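Local coordinates for protein cysteine synthase (Fusobacterium nucleatum subsp. nucleatum, PDB 5Z5C) that probably breaks down L-cysteine with release of hydrogen sulfide, and may also make cysteine, using pyridoxal 5'-phosphate as cofactor, at residues Ala71-Thr81 against Pro144-Phe152; Gln151-Tyr162 against Gly188-Ile196. All coordinates share one frame; numbering follows the deposited sequence.

Contact 1: residues Ala71-Thr81 against Pro144-Phe152. With PLP (pyridoxal-5'-phosphate), chain G.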
loop_
_atom_site.group_PDB
_atom_site.type_symbol
_atom_site.label_atom_id
_atom_site.label_comp_id
_atom_site.label_asym_id
_atom_site.label_seq_id
_atom_site.Cartn_x
_atom_site.Cartn_y
_atom_site.Cartn_z
ATOM N N ALA B 71 -14.526 22.987 -6.524
ATOM C CA ALA B 71 -13.526 23.947 -6.083
ATOM C C ALA B 71 -12.105 23.344 -6.081
ATOM O O ALA B 71 -11.915 22.213 -5.614
ATOM C CB ALA B 71 -13.849 24.405 -4.667
ATOM N N PRO B 72 -11.107 24.109 -6.564
ATOM C CA PRO B 72 -9.751 23.595 -6.477
ATOM C C PRO B 72 -9.226 23.447 -5.033
ATOM O O PRO B 72 -9.428 24.332 -4.187
ATOM C CB PRO B 72 -8.932 24.646 -7.234
ATOM C CG PRO B 72 -9.708 25.909 -7.090
ATOM C CD PRO B 72 -11.140 25.458 -7.179
ATOM N N ILE B 73 -8.543 22.328 -4.782
ATOM C CA ILE B 73 -7.826 22.103 -3.537
ATOM C C ILE B 73 -6.357 22.414 -3.825
ATOM O O ILE B 73 -5.760 21.868 -4.756
ATOM C CB ILE B 73 -7.985 20.666 -3.047
ATOM C CG1 ILE B 73 -9.479 20.319 -2.856
ATOM C CG2 ILE B 73 -7.184 20.457 -1.758
ATOM C CD1 ILE B 73 -9.754 18.817 -2.805
ATOM N N VAL B 74 -5.784 23.296 -3.031
ATOM C CA VAL B 74 -4.455 23.813 -3.298
ATOM C C VAL B 74 -3.570 23.696 -2.060
ATOM O O VAL B 74 -3.983 24.103 -0.996
ATOM C CB VAL B 74 -4.534 25.296 -3.704
ATOM C CG1 VAL B 74 -3.151 25.806 -4.104
ATOM C CG2 VAL B 74 -5.531 25.475 -4.846
ATOM N N GLU B 75 -2.345 23.194 -2.225
ATOM C CA GLU B 75 -1.424 22.941 -1.082
ATOM C C GLU B 75 0.036 22.971 -1.559
ATOM O O GLU B 75 0.321 22.929 -2.776
ATOM C CB GLU B 75 -1.800 21.610 -0.392
ATOM C CG GLU B 75 -0.985 21.125 0.829
ATOM C CD GLU B 75 -1.009 22.097 1.993
ATOM O OE1 GLU B 75 -0.618 23.265 1.800
ATOM O OE2 GLU B 75 -1.427 21.700 3.098
ATOM N N ALA B 76 0.944 23.138 -0.604
ATOM C CA ALA B 76 2.387 23.079 -0.840
ATOM C C ALA B 76 2.965 21.884 -0.065
ATOM O O ALA B 76 2.831 21.830 1.137
ATOM C CB ALA B 76 3.047 24.379 -0.396
ATOM N N THR B 77 3.585 20.947 -0.789
ATOM C CA THR B 77 4.095 19.650 -0.277
ATOM C C THR B 77 4.732 18.904 -1.468
ATOM O O THR B 77 4.422 19.177 -2.652
ATOM C CB THR B 77 2.977 18.777 0.355
ATOM O OG1 THR B 77 3.489 17.486 0.710
ATOM C CG2 THR B 77 1.804 18.562 -0.645
ATOM N N SER B 78 5.659 18.017 -1.146
ATOM C CA SER B 78 6.200 17.022 -2.096
ATOM C C SER B 78 6.039 15.585 -1.601
ATOM O O SER B 78 6.484 14.662 -2.269
ATOM C CB SER B 78 7.688 17.319 -2.358
ATOM O OG SER B 78 8.424 17.324 -1.146
ATOM N N GLY B 79 5.354 15.389 -0.464
ATOM C CA GLY B 79 5.295 14.096 0.201
ATOM C C GLY B 79 3.922 13.432 0.205
ATOM O O GLY B 79 3.126 13.603 -0.715
ATOM N N ASN B 80 3.682 12.653 1.259
ATOM C CA ASN B 80 2.416 11.910 1.467
ATOM C C ASN B 80 1.135 12.775 1.521
ATOM O O ASN B 80 0.052 12.305 1.207
ATOM C CB ASN B 80 2.531 11.064 2.731
ATOM C CG ASN B 80 3.338 9.790 2.525
ATOM O OD1 ASN B 80 3.277 9.162 1.465
ATOM N ND2 ASN B 80 4.087 9.381 3.555
ATOM N N THR B 81 1.243 14.032 1.930
ATOM C CA THR B 81 0.077 14.939 1.929
ATOM C C THR B 81 -0.414 15.295 0.518
ATOM O O THR B 81 -1.608 15.262 0.258
ATOM C CB THR B 81 0.404 16.223 2.719
ATOM O OG1 THR B 81 0.729 15.856 4.056
ATOM C CG2 THR B 81 -0.768 17.166 2.734
ATOM N N PRO B 144 -11.459 32.767 -5.322
ATOM C CA PRO B 144 -12.080 32.665 -3.983
ATOM C C PRO B 144 -12.861 31.375 -3.649
ATOM O O PRO B 144 -13.297 31.237 -2.519
ATOM C CB PRO B 144 -13.030 33.870 -3.928
ATOM C CG PRO B 144 -12.669 34.744 -5.086
ATOM C CD PRO B 144 -12.153 33.793 -6.132
ATOM N N ASP B 145 -13.057 30.455 -4.588
ATOM C CA ASP B 145 -13.604 29.120 -4.242
ATOM C C ASP B 145 -12.542 28.142 -3.708
ATOM O O ASP B 145 -12.888 27.057 -3.220
ATOM C CB ASP B 145 -14.306 28.504 -5.457
ATOM C CG ASP B 145 -15.453 29.359 -5.952
ATOM O OD1 ASP B 145 -15.735 30.398 -5.310
ATOM O OD2 ASP B 145 -16.066 29.002 -6.990
ATOM N N THR B 146 -11.268 28.544 -3.793
ATOM C CA THR B 146 -10.141 27.735 -3.392
ATOM C C THR B 146 -10.283 27.200 -1.966
ATOM O O THR B 146 -10.519 27.973 -1.025
ATOM C CB THR B 146 -8.820 28.531 -3.481
ATOM O OG1 THR B 146 -8.510 28.794 -4.846
ATOM C CG2 THR B 146 -7.643 27.749 -2.873
ATOM N N TYR B 147 -10.134 25.886 -1.806
ATOM C CA TYR B 147 -9.855 25.350 -0.475
ATOM C C TYR B 147 -8.361 25.111 -0.243
ATOM O O TYR B 147 -7.697 24.464 -1.055
ATOM C CB TYR B 147 -10.638 24.073 -0.203
ATOM C CG TYR B 147 -10.551 23.614 1.215
ATOM C CD1 TYR B 147 -11.301 24.226 2.210
ATOM C CD2 TYR B 147 -9.703 22.572 1.576
ATOM C CE1 TYR B 147 -11.217 23.806 3.536
ATOM C CE2 TYR B 147 -9.609 22.147 2.899
ATOM C CZ TYR B 147 -10.369 22.767 3.870
ATOM O OH TYR B 147 -10.277 22.345 5.177
ATOM N N LEU B 148 -7.867 25.635 0.883
ATOM C CA LEU B 148 -6.482 25.480 1.326
ATOM C C LEU B 148 -6.484 24.513 2.493
ATOM O O LEU B 148 -7.030 24.822 3.526
ATOM C CB LEU B 148 -5.897 26.824 1.788
ATOM C CG LEU B 148 -5.590 27.857 0.699
ATOM C CD1 LEU B 148 -5.324 29.228 1.320
ATOM C CD2 LEU B 148 -4.409 27.411 -0.161
ATOM N N PRO B 149 -5.937 23.304 2.318
ATOM C CA PRO B 149 -5.827 22.403 3.482
ATOM C C PRO B 149 -5.042 22.958 4.667
ATOM O O PRO B 149 -5.378 22.629 5.803
ATOM C CB PRO B 149 -5.117 21.182 2.900
ATOM C CG PRO B 149 -5.596 21.142 1.482
ATOM C CD PRO B 149 -5.616 22.594 1.064
ATOM N N SER B 150 -4.005 23.754 4.387
ATOM C CA SER B 150 -3.239 24.491 5.411
ATOM C C SER B 150 -2.710 23.528 6.485
ATOM O O SER B 150 -2.847 23.757 7.687
ATOM C CB SER B 150 -4.095 25.602 6.046
ATOM O OG SER B 150 -4.758 26.340 5.037
ATOM N N GLN B 151 -2.094 22.453 5.992
ATOM C CA GLN B 151 -1.790 21.252 6.764
ATOM C C GLN B 151 -1.009 21.602 8.022
ATOM O O GLN B 151 -1.303 21.062 9.065
ATOM C CB GLN B 151 -1.020 20.220 5.904
ATOM C CG GLN B 151 0.350 20.710 5.390
ATOM C CD GLN B 151 1.111 19.675 4.591
ATOM O OE1 GLN B 151 1.215 18.505 4.997
ATOM N NE2 GLN B 151 1.642 20.100 3.430
ATOM N N PHE B 152 -0.055 22.526 7.896
ATOM C CA PHE B 152 0.792 22.955 9.009
ATOM C C PHE B 152 0.088 23.795 10.114
ATOM O O PHE B 152 0.643 23.954 11.201
ATOM C CB PHE B 152 2.030 23.698 8.470
ATOM C CG PHE B 152 3.025 22.800 7.774
ATOM C CD1 PHE B 152 3.819 21.919 8.505
ATOM C CD2 PHE B 152 3.187 22.853 6.402
ATOM C CE1 PHE B 152 4.740 21.086 7.872
ATOM C CE2 PHE B 152 4.100 22.028 5.767
ATOM C CZ PHE B 152 4.876 21.138 6.504
HETATM N N1 PLP G . 6.231 10.209 8.362
HETATM C C2 PLP G . 5.806 10.283 7.080
HETATM C C2A PLP G . 6.216 9.271 6.046
HETATM C C3 PLP G . 4.911 11.384 6.683
HETATM O O3 PLP G . 4.471 11.497 5.414
HETATM C C4 PLP G . 4.519 12.382 7.697
HETATM C C4A PLP G . 3.629 13.507 7.332
HETATM C C5 PLP G . 5.044 12.196 9.064
HETATM C C6 PLP G . 5.883 11.111 9.313
HETATM C C5A PLP G . 4.670 13.193 10.142
HETATM O O4P PLP G . 3.266 13.204 10.442
HETATM P P PLP G . 2.478 14.553 10.849
HETATM O O1P PLP G . 2.464 15.388 9.601
HETATM O O2P PLP G . 1.136 14.065 11.334
HETATM O O3P PLP G . 3.316 15.111 11.983
#
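Gln151 lays its CG beside the carboxylate of Glu75 and crosses that side chain at about a right angle, amide and carboxylate planes 33° apart. Glu75 OE2 uses its syn lone pair to take the backbone N of Gln151 at 3.1 Å. Its other oxygen, OE1, accepts from Ala76 N, so both oxygens of this buried acid are held by main-chain N-H groups. Gln151 starts with CG between its own N and carbonyl carbon (chi1 62°) and then runs extended. This carries the amide to Thr81, whose OG1 donates to Gln151 OE1 at 2.9 Å, tilted 32° out of the carbonyl plane. Gln151 NE2 lies 3.1 Å from Ala76 O. Pro149 CG packs on Ile73 CG2 at 3.7 Å. Two backbone bonds, Tyr147 N to Pro72 O and Val74 N to Tyr147 O, make a single parallel bridge, Ile73 with Tyr147. Strand 73-76 is also bonded to strand 96-101. Thr77 OG1 accepts from Gly79 N in an ST turn, and Asn80 ND2 donates to the ring oxygen O3 of the cofactor at 2.8 Å. Thr77-Thr81 has the TSGNT sequence of the asparagine loop of cysteine synthases, which in relatives also binds substrate, between strand 73-76 and helix 80-91.

Contact 2: residues Gln151-Tyr162 against Gly188-Ile196; sequences QFSNLYNSEAHY and GTGGTVMGI. With PLP (pyridoxal-5'-phosphate), chain G.
Asn157 and Thr189 meet obliquely, and their bond joins helix 155-162 to the phosphate loop. Asn157 ND2 donates to Thr189 OG1 at 2.8 Å, with the oxygen lying 23° out of the amide plane. The same ND2 also donates to Gln151 O, which lies close to that plane. Two acceptors thus fix the rotation of the amide. Thr189 OG1 sits between its own N and carbonyl carbon (chi1 70°), where it donates to O1P of the cofactor and accepts from Gly191 N in an ST turn. Asn157 is therefore a second-shell residue behind a phosphate ligand. The methyl CG2 of Thr189 lies over one face of the Phe152 ring, 4.0 Å above its plane and offset toward the rim. Gly188 O meets the same ring at its edge. The same methyl also touches Gln151 OE1, which is held by Thr81.

His161 is a knob among Gly191, Thr192, Gly195 and Ile196. Gly191 O lies at the edge of its ring, 3.3 Å from CD2. The two helices cross at -56° with their axes 6.9 Å apart. Gly191 and Gly195 allow this closeness: Ser158 O lies 3.2 Å from Gly195 CA in a CA-H...O contact, and Gly195 O approaches Tyr162 CA.

Backbone N of Gly188, Thr189, Gly190 and Thr192 all bond the phosphate, as does Thr192 OG1 at 2.6 Å from O2P. A glycine- and threonine-rich loop at a helix N terminus is the phosphate-binding site characteristic of fold type II pyridoxal-phosphate enzymes.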
loop_
_atom_site.group_PDB
_atom_site.type_symbol
_atom_site.label_atom_id
_atom_site.label_comp_id
_atom_site.label_asym_id
_atom_site.label_seq_id
_atom_site.Cartn_x
_atom_site.Cartn_y
_atom_site.Cartn_z
ATOM N N GLN B 151 -2.094 22.453 5.992
ATOM C CA GLN B 151 -1.790 21.252 6.764
ATOM C C GLN B 151 -1.009 21.602 8.022
ATOM O O GLN B 151 -1.303 21.062 9.065
ATOM C CB GLN B 151 -1.020 20.220 5.904
ATOM C CG GLN B 151 0.350 20.710 5.390
ATOM C CD GLN B 151 1.111 19.675 4.591
ATOM O OE1 GLN B 151 1.215 18.505 4.997
ATOM N NE2 GLN B 151 1.642 20.100 3.430
ATOM N N PHE B 152 -0.055 22.526 7.896
ATOM C CA PHE B 152 0.792 22.955 9.009
ATOM C C PHE B 152 0.088 23.795 10.114
ATOM O O PHE B 152 0.643 23.954 11.201
ATOM C CB PHE B 152 2.030 23.698 8.470
ATOM C CG PHE B 152 3.025 22.800 7.774
ATOM C CD1 PHE B 152 3.819 21.919 8.505
ATOM C CD2 PHE B 152 3.187 22.853 6.402
ATOM C CE1 PHE B 152 4.740 21.086 7.872
ATOM C CE2 PHE B 152 4.100 22.028 5.767
ATOM C CZ PHE B 152 4.876 21.138 6.504
ATOM N N SER B 153 -1.114 24.310 9.843
ATOM C CA SER B 153 -1.889 25.099 10.825
ATOM C C SER B 153 -3.340 24.654 11.038
ATOM O O SER B 153 -3.984 25.157 11.942
ATOM C CB SER B 153 -1.910 26.575 10.377
ATOM O OG SER B 153 -2.378 26.706 9.045
ATOM N N ASN B 154 -3.868 23.742 10.220
ATOM C CA ASN B 154 -5.310 23.455 10.219
ATOM C C ASN B 154 -5.641 22.461 11.357
ATOM O O ASN B 154 -5.094 21.361 11.413
ATOM C CB ASN B 154 -5.734 22.927 8.814
ATOM C CG ASN B 154 -7.232 22.752 8.664
ATOM O OD1 ASN B 154 -7.974 22.740 9.649
ATOM N ND2 ASN B 154 -7.695 22.608 7.408
ATOM N N LEU B 155 -6.527 22.865 12.273
ATOM C CA LEU B 155 -6.982 21.988 13.373
ATOM C C LEU B 155 -7.679 20.686 12.951
ATOM O O LEU B 155 -7.683 19.703 13.701
ATOM C CB LEU B 155 -7.898 22.772 14.337
ATOM C CG LEU B 155 -7.190 23.702 15.349
ATOM C CD1 LEU B 155 -8.197 24.362 16.289
ATOM C CD2 LEU B 155 -6.137 22.947 16.154
ATOM N N TYR B 156 -8.292 20.699 11.769
ATOM C CA TYR B 156 -8.900 19.493 11.189
ATOM C C TYR B 156 -7.851 18.341 11.094
ATOM O O TYR B 156 -8.200 17.180 11.225
ATOM C CB TYR B 156 -9.466 19.787 9.795
ATOM C CG TYR B 156 -10.711 20.717 9.789
ATOM C CD1 TYR B 156 -11.138 21.361 10.944
ATOM C CD2 TYR B 156 -11.425 20.935 8.619
ATOM C CE1 TYR B 156 -12.253 22.197 10.932
ATOM C CE2 TYR B 156 -12.537 21.763 8.595
ATOM C CZ TYR B 156 -12.945 22.392 9.753
ATOM O OH TYR B 156 -14.048 23.211 9.721
ATOM N N ASN B 157 -6.591 18.698 10.852
ATOM C CA ASN B 157 -5.485 17.770 10.793
ATOM C C ASN B 157 -5.302 17.009 12.132
ATOM O O ASN B 157 -5.531 15.789 12.193
ATOM C CB ASN B 157 -4.233 18.516 10.353
ATOM C CG ASN B 157 -3.014 17.632 10.240
ATOM O OD1 ASN B 157 -3.038 16.472 10.624
ATOM N ND2 ASN B 157 -1.937 18.182 9.709
ATOM N N SER B 158 -4.963 17.714 13.208
ATOM C CA SER B 158 -4.856 17.080 14.505
ATOM C C SER B 158 -6.148 16.388 14.909
ATOM O O SER B 158 -6.097 15.290 15.482
ATOM C CB SER B 158 -4.379 18.057 15.624
ATOM O OG SER B 158 -5.284 19.127 15.820
ATOM N N GLU B 159 -7.286 16.999 14.599
ATOM C CA GLU B 159 -8.583 16.399 14.919
ATOM C C GLU B 159 -8.780 15.068 14.217
ATOM O O GLU B 159 -9.393 14.184 14.781
ATOM C CB GLU B 159 -9.771 17.279 14.504
ATOM C CG GLU B 159 -10.089 18.503 15.379
ATOM C CD GLU B 159 -11.058 19.468 14.719
ATOM O OE1 GLU B 159 -11.937 19.012 13.955
ATOM O OE2 GLU B 159 -10.928 20.691 14.937
ATOM N N ALA B 160 -8.349 14.979 12.954
ATOM C CA ALA B 160 -8.450 13.710 12.184
ATOM C C ALA B 160 -7.885 12.555 13.001
ATOM O O ALA B 160 -8.528 11.513 13.149
ATOM C CB ALA B 160 -7.721 13.833 10.858
ATOM N N HIS B 161 -6.734 12.792 13.620
ATOM C CA HIS B 161 -6.030 11.765 14.366
ATOM C C HIS B 161 -6.571 11.568 15.768
ATOM O O HIS B 161 -6.511 10.458 16.292
ATOM C CB HIS B 161 -4.524 12.034 14.353
ATOM C CG HIS B 161 -3.952 12.066 12.980
ATOM N ND1 HIS B 161 -4.247 11.110 12.036
ATOM C CD2 HIS B 161 -3.153 12.965 12.363
ATOM C CE1 HIS B 161 -3.625 11.400 10.910
ATOM N NE2 HIS B 161 -2.966 12.531 11.075
ATOM N N TYR B 162 -7.166 12.624 16.351
ATOM C CA TYR B 162 -7.946 12.462 17.581
ATOM C C TYR B 162 -9.167 11.538 17.404
ATOM O O TYR B 162 -9.395 10.666 18.236
ATOM C CB TYR B 162 -8.373 13.858 18.166
ATOM C CG TYR B 162 -9.298 13.761 19.355
ATOM C CD1 TYR B 162 -8.797 13.555 20.632
ATOM C CD2 TYR B 162 -10.676 13.869 19.200
ATOM C CE1 TYR B 162 -9.639 13.459 21.727
ATOM C CE2 TYR B 162 -11.532 13.775 20.300
ATOM C CZ TYR B 162 -11.002 13.570 21.555
ATOM O OH TYR B 162 -11.834 13.476 22.646
ATOM N N GLY B 188 5.895 16.128 11.455
ATOM C CA GLY B 188 5.925 16.881 10.218
ATOM C C GLY B 188 5.011 18.083 10.334
ATOM O O GLY B 188 5.467 19.195 10.635
ATOM N N THR B 189 3.719 17.871 10.125
ATOM C CA THR B 189 2.715 18.869 10.493
ATOM C C THR B 189 2.464 18.895 12.015
ATOM O O THR B 189 2.039 19.909 12.558
ATOM C CB THR B 189 1.370 18.644 9.768
ATOM O OG1 THR B 189 0.729 17.463 10.259
ATOM C CG2 THR B 189 1.577 18.528 8.240
ATOM N N GLY B 190 2.715 17.779 12.686
ATOM C CA GLY B 190 2.395 17.634 14.081
ATOM C C GLY B 190 1.009 17.100 14.335
ATOM O O GLY B 190 0.656 16.835 15.481
ATOM N N GLY B 191 0.249 16.857 13.270
ATOM C CA GLY B 191 -1.124 16.427 13.435
ATOM C C GLY B 191 -1.196 15.083 14.123
ATOM O O GLY B 191 -2.097 14.850 14.912
ATOM N N THR B 192 -0.244 14.204 13.834
ATOM C CA THR B 192 -0.236 12.880 14.429
ATOM C C THR B 192 -0.004 12.908 15.951
ATOM O O THR B 192 -0.805 12.372 16.736
ATOM C CB THR B 192 0.797 11.974 13.705
ATOM O OG1 THR B 192 0.360 11.789 12.355
ATOM C CG2 THR B 192 0.930 10.611 14.422
ATOM N N VAL B 193 1.080 13.531 16.378
ATOM C CA VAL B 193 1.375 13.540 17.808
ATOM C C VAL B 193 0.343 14.296 18.657
ATOM O O VAL B 193 -0.073 13.793 19.691
ATOM C CB VAL B 193 2.808 14.057 18.090
ATOM C CG1 VAL B 193 2.915 15.571 17.939
ATOM C CG2 VAL B 193 3.305 13.604 19.441
ATOM N N MET B 194 -0.119 15.437 18.174
ATOM C CA MET B 194 -1.119 16.267 18.869
ATOM C C MET B 194 -2.467 15.567 18.980
ATOM O O MET B 194 -3.063 15.539 20.039
ATOM C CB MET B 194 -1.324 17.606 18.150
ATOM C CG MET B 194 -0.107 18.530 18.150
ATOM S SD MET B 194 0.448 19.076 19.786
ATOM C CE MET B 194 -1.114 19.506 20.548
ATOM N N GLY B 195 -2.953 14.996 17.881
ATOM C CA GLY B 195 -4.259 14.353 17.871
ATOM C C GLY B 195 -4.313 13.086 18.687
ATOM O O GLY B 195 -5.266 12.873 19.446
ATOM N N ILE B 196 -3.304 12.212 18.499
ATOM C CA ILE B 196 -3.226 10.952 19.207
ATOM C C ILE B 196 -2.997 11.228 20.702
ATOM O O ILE B 196 -3.593 10.565 21.569
ATOM C CB ILE B 196 -2.076 10.052 18.665
ATOM C CG1 ILE B 196 -2.408 9.629 17.234
ATOM C CG2 ILE B 196 -1.891 8.838 19.550
ATOM C CD1 ILE B 196 -1.241 8.946 16.543
HETATM N N1 PLP G . 6.231 10.209 8.362
HETATM C C2 PLP G . 5.806 10.283 7.080
HETATM C C2A PLP G . 6.216 9.271 6.046
HETATM C C3 PLP G . 4.911 11.384 6.683
HETATM O O3 PLP G . 4.471 11.497 5.414
HETATM C C4 PLP G . 4.519 12.382 7.697
HETATM C C4A PLP G . 3.629 13.507 7.332
HETATM C C5 PLP G . 5.044 12.196 9.064
HETATM C C6 PLP G . 5.883 11.111 9.313
HETATM C C5A PLP G . 4.670 13.193 10.142
HETATM O O4P PLP G . 3.266 13.204 10.442
HETATM P P PLP G . 2.478 14.553 10.849
HETATM O O1P PLP G . 2.464 15.388 9.601
HETATM O O2P PLP G . 1.136 14.065 11.334
HETATM O O3P PLP G . 3.316 15.111 11.983
#

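How the contacts relate
The chain reaches residues 71-81 first, and contact 1 closes a loop of 62 residues when 144-152 returns beside strand 73-76. That loop includes most of helix 80-91 and strands 96-101 and 120-122. Contact 2 begins at the end of this one and closes a shorter loop of 25 residues, which holds helix 165-172 and strand 182-186. The two loops run in series, sharing Gln151 and Phe152 where one ends and the next begins. Asn154 ND2 also reaches back to Pro149 O, a probable hydrogen bond at 2.8 Å. Contact 1 lies at the edge of the three-stranded parallel sheet, on strand 73-76, whereas contact 2 leads to the four-stranded one. Both reach the cofactor, at its ring oxygen and its phosphate respectively.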